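Local coordinates for protein cellulose synthase 1 (PDB 4I86) that forms the PilZ domain in the C-terminal part of a bacterial cellulose synthase, a small regulatory module built as an antiparallel beta barrel with a C-terminal helix, at residues E34-M38 / G39-V43. Sequence-based numbering, arbitrary orientation.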
ATOM      1  N   GLU A  34      -3.751  -7.212   3.981  1.00 34.33           N
ATOM      2  CA  GLU A  34      -4.901  -8.109   3.935  1.00 34.75           C
ATOM      3  C   GLU A  34      -5.167  -8.497   2.483  1.00 33.13           C
ATOM      4  O   GLU A  34      -5.353  -9.671   2.152  1.00 32.14           O
ATOM      5  CB  GLU A  34      -6.122  -7.423   4.546  1.00 36.11           C
ATOM      6  CG  GLU A  34      -5.970  -7.132   6.033  1.00 38.69           C
ATOM      7  CD  GLU A  34      -7.083  -6.258   6.568  1.00 43.20           C
ATOM      8  OE1 GLU A  34      -8.107  -6.117   5.865  1.00 50.62           O
ATOM      9  OE2 GLU A  34      -6.932  -5.703   7.678  1.00 49.32           O
ATOM     10  N   ASP A  35      -5.161  -7.500   1.608  1.00 30.36           N
ATOM     11  CA  ASP A  35      -5.256  -7.767   0.186  1.00 29.59           C
ATOM     12  C   ASP A  35      -4.499  -6.695  -0.573  1.00 31.37           C
ATOM     13  O   ASP A  35      -4.280  -5.593  -0.061  1.00 31.36           O
ATOM     14  CB  ASP A  35      -6.707  -7.773  -0.262  1.00 31.70           C
ATOM     15  CG  ASP A  35      -7.317  -6.389  -0.233  1.00 36.27           C
ATOM     16  OD1 ASP A  35      -7.978  -6.071   0.770  1.00 35.95           O
ATOM     17  OD2 ASP A  35      -7.120  -5.612  -1.199  1.00 40.63           O
ATOM     18  N   LEU A  36      -4.092  -7.027  -1.790  1.00 28.79           N
ATOM     19  CA  LEU A  36      -3.413  -6.084  -2.662  1.00 27.06           C
ATOM     20  C   LEU A  36      -4.123  -6.162  -3.993  1.00 26.12           C
ATOM     21  O   LEU A  36      -4.622  -7.212  -4.362  1.00 26.82           O
ATOM     22  CB  LEU A  36      -1.938  -6.467  -2.828  1.00 27.46           C
ATOM     23  CG  LEU A  36      -1.113  -6.286  -1.548  1.00 28.45           C
ATOM     24  CD1 LEU A  36       0.215  -6.982  -1.641  1.00 34.28           C
ATOM     25  CD2 LEU A  36      -0.889  -4.824  -1.286  1.00 25.07           C
ATOM     26  N   SER A  37      -4.191  -5.043  -4.702  1.00 24.38           N
ATOM     27  CA  SER A  37      -4.746  -5.035  -6.045  1.00 26.81           C
ATOM     28  C   SER A  37      -3.952  -4.054  -6.889  1.00 25.72           C
ATOM     29  O   SER A  37      -3.081  -3.334  -6.373  1.00 22.55           O
ATOM     30  CB  SER A  37      -6.218  -4.612  -6.012  1.00 27.90           C
ATOM     31  OG  SER A  37      -6.333  -3.355  -5.373  1.00 26.69           O
ATOM     32  N   MET A  38      -4.256  -4.014  -8.181  1.00 24.46           N
ATOM     33  CA  MET A  38      -3.697  -2.984  -9.045  1.00 26.59           C
ATOM     34  C   MET A  38      -4.146  -1.581  -8.601  1.00 25.77           C
ATOM     35  O   MET A  38      -3.522  -0.584  -8.952  1.00 24.14           O
ATOM     36  CB  MET A  38      -4.084  -3.241 -10.506  1.00 30.59           C
ATOM     37  CG  MET A  38      -3.321  -4.391 -11.163  1.00 25.90           C
ATOM     38  SD  MET A  38      -1.521  -4.292 -11.028  1.00 23.97           S
ATOM     39  CE  MET A  38      -1.173  -2.669 -11.742  1.00 23.34           C
ATOM     40  N   GLY A  39      -5.223  -1.504  -7.821  1.00 23.41           N
ATOM     41  CA  GLY A  39      -5.736  -0.215  -7.376  1.00 27.38           C
ATOM     42  C   GLY A  39      -5.094   0.285  -6.080  1.00 22.81           C
ATOM     43  O   GLY A  39      -4.852   1.481  -5.903  1.00 20.22           O
ATOM     44  N   GLY A  40      -4.823  -0.637  -5.169  1.00 21.82           N
ATOM     45  CA  GLY A  40      -4.248  -0.282  -3.885  1.00 21.15           C
ATOM     46  C   GLY A  40      -4.066  -1.432  -2.918  1.00 24.61           C
ATOM     47  O   GLY A  40      -3.799  -2.582  -3.314  1.00 22.97           O
ATOM     48  N   ALA A  41      -4.186  -1.110  -1.633  1.00 23.58           N
ATOM     49  CA  ALA A  41      -3.920  -2.085  -0.578  1.00 28.40           C
ATOM     50  C   ALA A  41      -4.916  -1.971   0.563  1.00 24.87           C
ATOM     51  O   ALA A  41      -5.429  -0.893   0.845  1.00 27.82           O
ATOM     52  CB  ALA A  41      -2.502  -1.906  -0.047  1.00 27.48           C
ATOM     53  N   ALA A  42      -5.184  -3.090   1.223  1.00 28.99           N
ATOM     54  CA  ALA A  42      -5.863  -3.055   2.517  1.00 34.03           C
ATOM     55  C   ALA A  42      -4.895  -3.620   3.539  1.00 27.95           C
ATOM     56  O   ALA A  42      -4.369  -4.718   3.354  1.00 27.33           O
ATOM     57  CB  ALA A  42      -7.162  -3.870   2.489  1.00 30.61           C
ATOM     58  N   VAL A  43      -4.654  -2.868   4.609  1.00 30.59           N
ATOM     59  CA  VAL A  43      -3.635  -3.263   5.583  1.00 31.93           C
ATOM     60  C   VAL A  43      -4.151  -3.334   7.024  1.00 35.98           C
ATOM     61  O   VAL A  43      -4.843  -2.422   7.497  1.00 30.77           O
ATOM     62  CB  VAL A  43      -2.438  -2.290   5.566  1.00 31.76           C
ATOM     63  CG1 VAL A  43      -1.310  -2.805   6.479  1.00 29.70           C
ATOM     64  CG2 VAL A  43      -1.931  -2.070   4.131  1.00 24.47           C
TER
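Asp35 and Ala42 face each other across a tight antiparallel beta hairpin in which Asp35, Ser37 and Gly40 spell the DxSxxG signature of PilZ domains. Strand 28-36 runs in, the chain reverses around Met38 and Gly39, and strand 40-44 leads back. The backbone pairing is irregular at its open end. Glu34 N and Asp35 N both point at Ala42 O, a classic beta bulge: the first bond is short, 2.6 Å from Glu34 N to Ala42 O, and the second is weak. Regular pairing then resumes, with Ala42 N giving a nearly straight bond to Asp35 O at 3.0 Å, while Ser37 N reaches Gly40 O at 2.9 Å and closes the turn.

The Ser37 hydroxyl adds two side-chain bonds to the turn. A chi1 of 56° turns OG back toward the N-H groups of the reversing chain, where two of them donate to it. Gly40 N is 3.1 Å from Ser37 OG; Gly39 N comes in less directly. The carbonyl of Ser37 takes a further hydrogen bond from the indole NE1 of Trp86, tying the turn to strand 82-86.

Side chains split between the two faces. Leu36 and Ala41 form a non-hydrogen-bonded pair on the face packed against Trp86, and Leu36 also meets Leu100 and Leu104 of helix 91-105; across the pair, Leu36 CD2 touches Ala41 CB at 3.6 Å. Asp35 and Ala42 share the other face, where OD1 is the carboxylate branch nearest the alanine methyl; the side chain of Asp35 also touches Arg11. At the bulge, the extended Glu34 side chain starts beside Ala42 O, with CB 3.4 Å from that oxygen, and carries OE2 across to the Val43 carbonyl carbon, Glu34 OE2 to Val43 C being 3.7 Å.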